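Local atomic coordinates of DyP2 (Amycolatopsis sp. ATCC 39116, PDB entry 4G2C), a protein that probably oxidises dyes and lignin-related substrates as a haem-containing dye-decolorising peroxidase, and binds manganese(II) near its haem. Residues Phe283-Glu287 / Leu308-Glu313; Ala77-Arg81 / Thr126-Thr130; Val32-Leu38 / Ser247-Glu251; Pro56-His62 / Gly111-Leu115. One frame throughout, in Å; residues are numbered along the deposited sequence.

Overall arrangement
Interaction 1 lies beside the haem and carries the manganese site. Its Val309 and Arg311 also line the haem pocket. The other three contacts lie on the opposite side of the chain's centre; interaction 3 is at the surface. Interactions 3 and 4 touch: Leu250 CD2 packs 3.5 Å from Leu59 CD2. Interaction 4, like interaction 2, is nested in the loop that interaction 3 closes. Ala248 of interaction 3 has its side chain about 11 Å from the haem. Interaction 2 lies farthest from interaction 1, about 46 Å between centres. It is tied to interaction 4 through strand 114-119, which runs directly into helix 121-127.

Interaction 1: residues Phe283-Glu287 / Leu308-Glu313; sequences FKEAE and LVGRFE. With MN (manganese (II) ion), chain D; HEM (protoporphyrin IX containing Fe), chain C.
Glu287 and Glu313 share one manganese(II) ion in the haem-bearing part of a DyP-type peroxidase. Glu287 belongs to helix 280-293, Glu313 to the loop after helix 303-309. The metal bonds come first. Glu287 OE2 lies 2.3 Å from manganese and Glu313 OE2 2.2 Å; a water oxygen binds the ion at 2.3 Å. The two carboxylate planes are turned 57° apart. The cation probably offsets repulsion between the OE2 atoms. The site is consistent with a peroxidase able to oxidise manganese.

Lys284 adds charge in the second shell. Its chain bends at chi2 (-50°) and brings NZ to Glu287 OE1 at 2.7 Å, a salt bridge met from above the carboxylate plane. NZ is also hydrogen-bonded to Phe215 O. NZ stays 3.7 Å from Glu313 OE2. With a methionine at Lys284, Glu287 OE1 would probably lose its charged mate, and the carboxylate would be less fixed beside the metal.

The apolar part joins the two helices. Phe283 and Leu308 reach across from the two sides, and CZ of Phe283 meets CD1 of Leu308 at 3.6 Å. The Phe283 ring also stacks with Phe215. Past Val309 the helix ends at Gly310, which has positive phi, and the loop leads on to Glu313. Val309 reaches both ways: CG2 lies 4.3 Å from Phe283 CZ, while CG1 lies 3.8 Å from the haem methyl CMA.

Interaction 2: residues Ala77-Arg81 / Thr126-Thr130; sequences AAEAR and TLGVT
The Arg81 guanidinium meets the Leu127 carbonyl at its edge, near its own plane, with NH1 2.9 Å from Leu127 O. Val129 approaches the same group obliquely, its CG2 3.8 Å from Arg81 NH1. The Arg81 chain bends at chi3 (77°), which carries the guanidinium over the end of helix 121-127. A long, weak ion pair links Arg81 NE to the C-terminal carboxylate of Leu493.

Below the charged end the contact is apolar. Leu127 CD2 sits against two neighbours on helix 77-88: Arg81 CG at 3.5 Å and Ala80 CB at 3.6 Å. Ala77 allows the closest backbone approach, its CA 5.0 Å from that of Leu127. Its CB also presses on the carbonyl of Thr126, 3.0 Å from Thr126 O, a tight spot. Phe74 of strand 66-74 touches Ala80, Thr126 and Leu127, so the two helix ends pack on that strand within the alpha+beta barrel domain.

Gly128 takes positive phi and closes helix 121-127 with a Schellman motif. The carbonyls of this last turn carry partial negative charge. A guanidinium placed beside one of them would probably be favoured electrostatically, on top of the apolar packing of Leu127 against Ala80 and the Arg81 chain.

Interaction 3: residues Val32-Leu38 / Ser247-Glu251; sequences VDLSTTL and SAPLE. With ACT (acetate ion), chain B.
Glu251 N donates to Leu34 O at 2.8 Å, with an N-H...O angle of 156°. The donor lies in the carbonyl plane, on a lone pair. A second backbone bond follows: Leu250 N reaches Thr36 O at 3.0 Å, this time from above the carbonyl plane. The same oxygen takes a CA-H...O contact from Pro249, whose CA is 3.4 Å from Thr36 O. Two bonds therefore tie the N-terminal segment 32-38 to the loop 247-251.

Leu250 is buried and carries the apolar packing. Its CD1 lies 4.0 Å from Leu38 CB and near Val32 CG1. Leu34 crosses it at about a right angle, with Leu34 CD2 3.8 Å from Leu250 CB. Phe267 of strand 267-278 touches Val32 and Leu34.

A chi1 of 69° tucks CG of Glu251 back over its own backbone, beside the Leu34 carbonyl. Thr37 CG2 sits 3.3 Å from Ala248 O, while Thr37 OG1 is hydrogen-bonded to Thr228 OG1. Ser247 OG bonds Asp245 OD1. An acetate, probably from the crystallisation liquor, lies close by.

Within 32-38 the chain is shaped by Asp33. Its OD1 takes Ser35 OG on the syn side at 2.9 Å, and Ser35 N from above the carboxylate plane. The Ser35 N bond makes an Asx turn, in the N-terminal segment that lies across the surface loop 247-251.

Interaction 4: residues Pro56-His62 / Gly111-Leu115; sequences PNILKAH and GTPYL. With ACT (acetate ion), chain X.
Tyr114 CB sits squarely over one face of the His62 ring, 3.3 Å from its centroid and 7° off the normal. This CH-pi contact is the tight part. The ring planes are 22° apart and offset, with centroids 5.2 Å apart. His97 stacks on His62 as well. Tyr114 has CG anti to the backbone N (chi1 164°), which sends its ring past His62 to Asn57. Asn57 CB lies over the tyrosine face, 3.4 Å from CZ of Tyr114. Asn57 ND2 gives Tyr114 OH a weak bond of 3.3 Å, while Asn57 OD1 takes His62 N at 2.8 Å. A water in the ring plane accepts from Tyr114 OH at 2.5 Å and donates to Pro56 O at 2.9 Å. A leucine at Tyr114 would probably leave this water and Asn57 ND2 without the hydroxyl they share.

The Thr112 side is looser and exposed. There Thr112 O meets the His62 edge at 3.5 Å from CE1, and Thr112 OG1 is bonded to Glu100 and Lys92.

Lys92 NZ is bonded to His62 NE2, Thr112 OG1 and Pro113 O. If Lys92 is charged it must donate to NE2, so His62 is probably neutral, with NE2 as the acceptor.

Interaction 1: residues Phe283-Glu287 / Leu308-Glu313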
# COMPACT_ATOMS: atom_id res chain seq x y z
N PHE A 283 2.84 -20.38 -1.37
CA PHE A 283 1.61 -19.87 -0.77
C PHE A 283 0.42 -20.77 -1.13
O PHE A 283 -0.43 -21.03 -0.29
CB PHE A 283 1.34 -18.40 -1.17
CG PHE A 283 0.26 -17.75 -0.37
CD1 PHE A 283 0.54 -17.18 0.87
CD2 PHE A 283 -1.06 -17.73 -0.82
CE1 PHE A 283 -0.46 -16.60 1.63
CE2 PHE A 283 -2.05 -17.15 -0.07
CZ PHE A 283 -1.76 -16.58 1.15
N LYS A 284 0.39 -21.24 -2.38
CA LYS A 284 -0.67 -22.15 -2.81
C LYS A 284 -0.52 -23.54 -2.20
O LYS A 284 -1.51 -24.23 -1.99
CB LYS A 284 -0.72 -22.25 -4.34
CG LYS A 284 -1.21 -21.01 -5.01
CD LYS A 284 -2.51 -20.50 -4.40
CE LYS A 284 -3.00 -19.26 -5.14
NZ LYS A 284 -4.16 -18.60 -4.48
N GLU A 285 0.71 -23.95 -1.91
CA GLU A 285 0.93 -25.22 -1.27
C GLU A 285 0.41 -25.06 0.15
O GLU A 285 -0.23 -25.96 0.70
CB GLU A 285 2.42 -25.59 -1.24
CG GLU A 285 2.98 -26.02 -2.59
CD GLU A 285 4.47 -26.35 -2.52
OE1 GLU A 285 5.21 -25.67 -1.78
OE2 GLU A 285 4.90 -27.30 -3.21
N ALA A 286 0.71 -23.91 0.72
CA ALA A 286 0.26 -23.61 2.07
C ALA A 286 -1.26 -23.63 2.13
O ALA A 286 -1.80 -24.18 3.07
CB ALA A 286 0.82 -22.28 2.57
N GLU A 287 -1.93 -23.04 1.15
CA GLU A 287 -3.41 -23.10 1.11
C GLU A 287 -3.83 -24.56 1.11
O GLU A 287 -4.71 -24.96 1.88
CB GLU A 287 -4.02 -22.40 -0.13
CG GLU A 287 -3.76 -20.90 -0.25
CD GLU A 287 -4.55 -20.22 -1.40
OE1 GLU A 287 -4.16 -19.09 -1.78
OE2 GLU A 287 -5.56 -20.80 -1.90
N LEU A 308 -6.26 -17.03 5.47
CA LEU A 308 -4.94 -16.40 5.52
C LEU A 308 -5.06 -14.92 5.20
O LEU A 308 -4.34 -14.09 5.75
CB LEU A 308 -3.99 -17.05 4.50
CG LEU A 308 -3.80 -18.56 4.61
CD1 LEU A 308 -2.92 -19.11 3.46
CD2 LEU A 308 -3.24 -18.89 5.97
N VAL A 309 -5.96 -14.59 4.28
CA VAL A 309 -6.07 -13.23 3.78
C VAL A 309 -7.21 -12.44 4.46
O VAL A 309 -7.05 -11.26 4.77
CB VAL A 309 -6.26 -13.25 2.26
CG1 VAL A 309 -6.64 -11.87 1.76
CG2 VAL A 309 -4.96 -13.76 1.61
N GLY A 310 -8.34 -13.10 4.71
CA GLY A 310 -9.49 -12.45 5.31
C GLY A 310 -10.54 -12.17 4.27
O GLY A 310 -11.63 -11.67 4.57
N ARG A 311 -10.19 -12.47 3.02
CA ARG A 311 -11.13 -12.44 1.91
C ARG A 311 -10.83 -13.62 0.99
O ARG A 311 -9.71 -14.10 0.94
CB ARG A 311 -10.99 -11.16 1.09
CG ARG A 311 -11.32 -9.84 1.78
CD ARG A 311 -10.98 -8.65 0.83
NE ARG A 311 -11.23 -7.32 1.40
CZ ARG A 311 -12.33 -6.60 1.19
NH1 ARG A 311 -13.31 -7.06 0.40
NH2 ARG A 311 -12.45 -5.41 1.77
N PHE A 312 -11.84 -14.10 0.27
CA PHE A 312 -11.63 -15.02 -0.84
C PHE A 312 -10.95 -14.29 -2.00
O PHE A 312 -10.90 -13.06 -2.03
CB PHE A 312 -12.97 -15.63 -1.30
CG PHE A 312 -13.61 -16.49 -0.26
CD1 PHE A 312 -13.30 -17.83 -0.16
CD2 PHE A 312 -14.50 -15.95 0.66
CE1 PHE A 312 -13.88 -18.63 0.80
CE2 PHE A 312 -15.08 -16.73 1.63
CZ PHE A 312 -14.77 -18.07 1.70
N GLU A 313 -10.44 -15.04 -2.96
CA GLU A 313 -9.80 -14.41 -4.10
C GLU A 313 -10.61 -13.28 -4.75
O GLU A 313 -10.02 -12.33 -5.30
CB GLU A 313 -9.34 -15.45 -5.11
CG GLU A 313 -8.05 -16.11 -4.66
CD GLU A 313 -7.91 -17.54 -5.12
OE1 GLU A 313 -7.89 -17.77 -6.36
OE2 GLU A 313 -7.84 -18.44 -4.24
MN MN D . -7.44 -20.34 -3.17
CHA HEM C . -5.41 -5.41 2.30
CHB HEM C . -2.39 -8.52 0.11
CHC HEM C . 1.45 -6.19 1.95
CHD HEM C . -1.56 -3.62 4.74
C1A HEM C . -4.93 -6.44 1.53
C2A HEM C . -5.75 -7.35 0.75
C3A HEM C . -4.91 -8.20 0.15
C4A HEM C . -3.55 -7.86 0.52
CMA HEM C . -5.30 -9.36 -0.79
CAA HEM C . -7.30 -7.31 0.66
CBA HEM C . -7.72 -6.30 -0.41
CGA HEM C . -7.80 -4.89 0.13
O1A HEM C . -8.50 -4.65 1.13
O2A HEM C . -7.16 -3.98 -0.43
C1B HEM C . -1.08 -8.19 0.41
C2B HEM C . 0.14 -8.84 -0.07
C3B HEM C . 1.19 -8.18 0.45
C4B HEM C . 0.69 -7.09 1.25
CMB HEM C . 0.18 -10.09 -0.99
CAB HEM C . 2.70 -8.43 0.26
CBB HEM C . 3.15 -9.13 -0.79
C1C HEM C . 0.96 -5.35 2.93
C2C HEM C . 1.77 -4.61 3.90
C3C HEM C . 0.92 -3.89 4.65
C4C HEM C . -0.42 -4.15 4.19
CMC HEM C . 3.32 -4.64 4.00
CAC HEM C . 1.28 -2.97 5.84
CBC HEM C . 2.44 -3.10 6.51
C1D HEM C . -2.86 -3.82 4.30
C2D HEM C . -3.99 -3.05 4.77
C3D HEM C . -5.17 -3.61 3.99
C4D HEM C . -4.65 -4.65 3.15
CMD HEM C . -3.98 -1.92 5.81
CAD HEM C . -6.62 -3.20 4.08
CBD HEM C . -7.10 -3.83 5.38
CGD HEM C . -8.50 -3.31 5.55
O1D HEM C . -8.65 -2.06 5.58
O2D HEM C . -9.43 -4.15 5.61
NA HEM C . -3.61 -6.77 1.36
NB HEM C . -0.69 -7.13 1.20
NC HEM C . -0.37 -5.04 3.14
ND HEM C . -3.29 -4.74 3.36
FE HEM C . -1.98 -6.10 2.36
O HOH W 1 -8.81 -19.14 -1.74

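Interaction 2: residues Ala77-Arg81 / Thr126-Thr130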
# COMPACT_ATOMS: atom_id res chain seq x y z
N ALA A 77 25.14 19.00 -5.99
CA ALA A 77 23.95 19.60 -5.39
C ALA A 77 23.27 20.60 -6.32
O ALA A 77 22.04 20.56 -6.50
CB ALA A 77 24.26 20.24 -4.05
N ALA A 78 24.06 21.50 -6.91
CA ALA A 78 23.53 22.51 -7.82
C ALA A 78 22.83 21.89 -9.03
O ALA A 78 21.76 22.35 -9.45
CB ALA A 78 24.64 23.48 -8.27
N GLU A 79 23.44 20.84 -9.58
CA GLU A 79 22.84 20.18 -10.73
C GLU A 79 21.56 19.45 -10.35
O GLU A 79 20.63 19.35 -11.16
CB GLU A 79 23.84 19.23 -11.39
CG GLU A 79 24.80 19.92 -12.37
CD GLU A 79 25.89 18.99 -12.87
OE1 GLU A 79 25.58 18.08 -13.68
OE2 GLU A 79 27.05 19.16 -12.45
N ALA A 80 21.48 18.95 -9.12
CA ALA A 80 20.29 18.22 -8.69
C ALA A 80 19.12 19.18 -8.54
O ALA A 80 18.01 18.88 -8.98
CB ALA A 80 20.55 17.48 -7.39
N ARG A 81 19.38 20.33 -7.92
CA ARG A 81 18.38 21.38 -7.78
C ARG A 81 17.85 21.84 -9.13
O ARG A 81 16.66 22.10 -9.30
CB ARG A 81 18.96 22.57 -7.01
CG ARG A 81 19.41 22.19 -5.61
CD ARG A 81 20.10 23.33 -4.88
NE ARG A 81 19.15 24.32 -4.37
CZ ARG A 81 19.02 24.65 -3.09
NH1 ARG A 81 19.78 24.07 -2.17
NH2 ARG A 81 18.13 25.57 -2.73
N THR A 126 22.20 16.10 0.60
CA THR A 126 22.96 16.46 -0.60
C THR A 126 22.57 17.83 -1.14
O THR A 126 23.40 18.57 -1.65
CB THR A 126 22.77 15.45 -1.74
OG1 THR A 126 23.51 14.26 -1.46
CG2 THR A 126 23.30 16.03 -3.05
N LEU A 127 21.28 18.15 -1.06
CA LEU A 127 20.79 19.42 -1.57
C LEU A 127 21.09 20.55 -0.59
O LEU A 127 20.99 21.73 -0.94
CB LEU A 127 19.27 19.34 -1.81
CG LEU A 127 18.74 18.45 -2.95
CD1 LEU A 127 17.23 18.41 -2.92
CD2 LEU A 127 19.24 18.91 -4.32
N GLY A 128 21.44 20.18 0.64
CA GLY A 128 21.59 21.14 1.72
C GLY A 128 20.29 21.84 2.11
O GLY A 128 20.27 23.06 2.31
N VAL A 129 19.19 21.09 2.22
CA VAL A 129 17.89 21.69 2.49
C VAL A 129 17.27 21.20 3.81
O VAL A 129 17.42 20.03 4.18
CB VAL A 129 16.91 21.43 1.31
CG1 VAL A 129 15.51 21.79 1.69
CG2 VAL A 129 17.34 22.18 0.05
N THR A 130 16.56 22.08 4.51
CA THR A 130 15.85 21.67 5.72
C THR A 130 14.93 20.49 5.44
O THR A 130 14.06 20.58 4.58
CB THR A 130 14.97 22.80 6.27
OG1 THR A 130 15.79 23.91 6.68
CG2 THR A 130 14.12 22.29 7.45

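Interaction 3: residues Val32-Leu38 / Ser247-Glu251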
# COMPACT_ATOMS: atom_id res chain seq x y z
N VAL A 32 -5.80 25.65 6.25
CA VAL A 32 -6.16 24.29 5.89
C VAL A 32 -6.48 23.49 7.15
O VAL A 32 -5.68 23.40 8.08
CB VAL A 32 -5.02 23.55 5.12
CG1 VAL A 32 -5.51 22.19 4.65
CG2 VAL A 32 -4.54 24.37 3.92
N ASP A 33 -7.66 22.89 7.16
CA ASP A 33 -8.13 22.11 8.29
C ASP A 33 -7.77 20.65 8.07
O ASP A 33 -8.33 19.98 7.21
CB ASP A 33 -9.66 22.28 8.43
CG ASP A 33 -10.25 21.44 9.56
OD1 ASP A 33 -9.49 20.95 10.43
OD2 ASP A 33 -11.49 21.29 9.59
N LEU A 34 -6.83 20.15 8.86
CA LEU A 34 -6.36 18.79 8.67
C LEU A 34 -7.16 17.77 9.47
O LEU A 34 -6.89 16.57 9.40
CB LEU A 34 -4.87 18.68 9.04
CG LEU A 34 -3.86 19.55 8.28
CD1 LEU A 34 -2.44 19.39 8.85
CD2 LEU A 34 -3.87 19.25 6.79
N SER A 35 -8.17 18.24 10.20
CA SER A 35 -8.92 17.37 11.13
C SER A 35 -10.03 16.53 10.51
O SER A 35 -10.57 15.63 11.16
CB SER A 35 -9.53 18.21 12.26
OG SER A 35 -10.75 18.78 11.83
N THR A 36 -10.43 16.83 9.28
CA THR A 36 -11.47 16.05 8.61
C THR A 36 -11.13 15.82 7.16
O THR A 36 -10.03 16.16 6.70
CB THR A 36 -12.86 16.75 8.67
OG1 THR A 36 -12.80 18.01 7.97
CG2 THR A 36 -13.27 17.02 10.08
N THR A 37 -12.08 15.26 6.43
CA THR A 37 -11.95 15.10 4.99
C THR A 37 -12.18 16.44 4.32
O THR A 37 -12.67 17.39 4.95
CB THR A 37 -12.97 14.09 4.44
OG1 THR A 37 -14.29 14.53 4.79
CG2 THR A 37 -12.73 12.70 5.03
N LEU A 38 -11.81 16.52 3.05
CA LEU A 38 -11.97 17.75 2.29
C LEU A 38 -12.91 17.57 1.10
O LEU A 38 -12.85 16.56 0.39
CB LEU A 38 -10.60 18.22 1.79
CG LEU A 38 -10.64 19.34 0.74
CD1 LEU A 38 -10.78 20.74 1.39
CD2 LEU A 38 -9.41 19.24 -0.14
N SER A 247 -13.73 7.27 5.77
CA SER A 247 -13.21 8.63 5.92
C SER A 247 -11.89 8.65 6.65
O SER A 247 -11.66 7.89 7.59
CB SER A 247 -14.18 9.50 6.74
OG SER A 247 -15.46 9.58 6.12
N ALA A 248 -11.01 9.56 6.24
CA ALA A 248 -9.78 9.80 6.97
C ALA A 248 -9.50 11.28 6.89
O ALA A 248 -9.63 11.88 5.82
CB ALA A 248 -8.63 8.99 6.39
N PRO A 249 -9.14 11.89 8.02
CA PRO A 249 -8.82 13.32 8.05
C PRO A 249 -7.56 13.57 7.21
O PRO A 249 -6.72 12.68 7.09
CB PRO A 249 -8.52 13.57 9.53
CG PRO A 249 -8.09 12.20 10.07
CD PRO A 249 -8.96 11.24 9.33
N LEU A 250 -7.41 14.78 6.67
CA LEU A 250 -6.20 15.13 5.94
C LEU A 250 -4.92 14.90 6.74
O LEU A 250 -3.88 14.52 6.17
CB LEU A 250 -6.25 16.58 5.46
CG LEU A 250 -7.36 16.91 4.47
CD1 LEU A 250 -7.23 18.37 4.00
CD2 LEU A 250 -7.32 15.96 3.29
N GLU A 251 -4.96 15.12 8.05
CA GLU A 251 -3.77 14.90 8.88
C GLU A 251 -3.29 13.45 8.86
O GLU A 251 -2.20 13.14 9.34
CB GLU A 251 -4.03 15.33 10.32
CG GLU A 251 -5.02 14.43 11.05
CD GLU A 251 -5.48 15.01 12.38
OE1 GLU A 251 -4.83 15.95 12.88
OE2 GLU A 251 -6.50 14.53 12.92
C ACT B . -16.82 12.65 5.85
O ACT B . -16.75 11.78 4.96
OXT ACT B . -16.77 12.29 7.06
CH3 ACT B . -16.96 14.09 5.48

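Interaction 4: residues Pro56-His62 / Gly111-Leu115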
# COMPACT_ATOMS: atom_id res chain seq x y z
N PRO A 56 -0.12 14.64 -7.25
CA PRO A 56 -1.10 13.57 -7.45
C PRO A 56 -0.71 12.28 -6.71
O PRO A 56 0.42 12.15 -6.22
CB PRO A 56 -1.03 13.31 -8.96
CG PRO A 56 -0.38 14.51 -9.56
CD PRO A 56 0.55 15.02 -8.51
N ASN A 57 -1.65 11.35 -6.65
CA ASN A 57 -1.43 10.01 -6.11
C ASN A 57 -1.48 9.96 -4.58
O ASN A 57 -1.43 8.88 -3.99
CB ASN A 57 -0.12 9.39 -6.64
CG ASN A 57 -0.07 7.87 -6.48
OD1 ASN A 57 -1.10 7.18 -6.60
ND2 ASN A 57 1.11 7.35 -6.21
N ILE A 58 -1.61 11.12 -3.94
CA ILE A 58 -1.56 11.17 -2.49
C ILE A 58 -2.96 11.12 -1.87
O ILE A 58 -3.31 10.14 -1.23
CB ILE A 58 -0.74 12.38 -1.97
CG1 ILE A 58 0.73 12.27 -2.41
CG2 ILE A 58 -0.81 12.45 -0.45
CD1 ILE A 58 1.55 13.57 -2.29
N LEU A 59 -3.75 12.16 -2.08
CA LEU A 59 -5.13 12.18 -1.57
C LEU A 59 -6.05 11.21 -2.35
O LEU A 59 -7.12 10.83 -1.88
CB LEU A 59 -5.71 13.60 -1.59
CG LEU A 59 -5.19 14.68 -0.65
CD1 LEU A 59 -5.84 16.01 -0.97
CD2 LEU A 59 -5.41 14.34 0.85
N LYS A 60 -5.61 10.83 -3.54
CA LYS A 60 -6.38 9.95 -4.41
C LYS A 60 -5.40 9.22 -5.33
O LYS A 60 -4.63 9.86 -6.03
CB LYS A 60 -7.32 10.80 -5.26
CG LYS A 60 -8.02 10.05 -6.40
CD LYS A 60 -9.38 9.63 -5.96
CE LYS A 60 -10.09 8.81 -7.00
NZ LYS A 60 -11.05 7.92 -6.30
N ALA A 61 -5.43 7.89 -5.35
CA ALA A 61 -4.46 7.12 -6.13
C ALA A 61 -4.45 7.52 -7.62
O ALA A 61 -5.46 7.94 -8.15
CB ALA A 61 -4.73 5.62 -5.99
N HIS A 62 -3.30 7.41 -8.28
CA HIS A 62 -3.26 7.67 -9.71
C HIS A 62 -3.22 6.32 -10.43
O HIS A 62 -2.60 5.38 -9.95
CB HIS A 62 -2.04 8.52 -10.08
CG HIS A 62 -2.13 9.18 -11.42
ND1 HIS A 62 -2.03 8.48 -12.61
CD2 HIS A 62 -2.30 10.48 -11.77
CE1 HIS A 62 -2.13 9.32 -13.62
NE2 HIS A 62 -2.30 10.54 -13.14
N GLY A 111 -7.00 11.64 -19.69
CA GLY A 111 -6.14 12.24 -18.69
C GLY A 111 -4.68 12.10 -19.06
O GLY A 111 -4.35 11.56 -20.11
N THR A 112 -3.79 12.58 -18.19
CA THR A 112 -2.37 12.54 -18.49
C THR A 112 -1.59 11.61 -17.57
O THR A 112 -2.13 11.07 -16.60
CB THR A 112 -1.73 13.94 -18.40
OG1 THR A 112 -1.91 14.46 -17.08
CG2 THR A 112 -2.35 14.89 -19.41
N PRO A 113 -0.30 11.43 -17.87
CA PRO A 113 0.57 10.54 -17.10
C PRO A 113 0.85 11.09 -15.69
O PRO A 113 0.61 12.27 -15.42
CB PRO A 113 1.86 10.48 -17.94
CG PRO A 113 1.51 11.05 -19.27
CD PRO A 113 0.39 12.01 -19.03
N TYR A 114 1.34 10.23 -14.81
CA TYR A 114 1.73 10.61 -13.45
C TYR A 114 3.25 10.61 -13.32
O TYR A 114 3.91 9.60 -13.60
CB TYR A 114 1.09 9.66 -12.43
CG TYR A 114 1.67 9.69 -11.02
CD1 TYR A 114 1.80 10.88 -10.31
CD2 TYR A 114 2.07 8.51 -10.40
CE1 TYR A 114 2.33 10.88 -9.01
CE2 TYR A 114 2.60 8.50 -9.13
CZ TYR A 114 2.72 9.68 -8.44
OH TYR A 114 3.25 9.63 -7.17
N LEU A 115 3.77 11.75 -12.90
CA LEU A 115 5.18 11.91 -12.54
C LEU A 115 5.27 12.22 -11.06
O LEU A 115 4.97 13.33 -10.62
CB LEU A 115 5.81 13.08 -13.32
CG LEU A 115 7.22 13.39 -12.84
CD1 LEU A 115 8.05 12.13 -12.90
CD2 LEU A 115 7.87 14.49 -13.68
C ACT X . -8.18 6.49 -3.02
O ACT X . -7.27 6.35 -3.87
OXT ACT X . -7.82 6.94 -1.90
CH3 ACT X . -9.61 6.15 -3.34
O HOH W 2 3.26 11.76 -5.91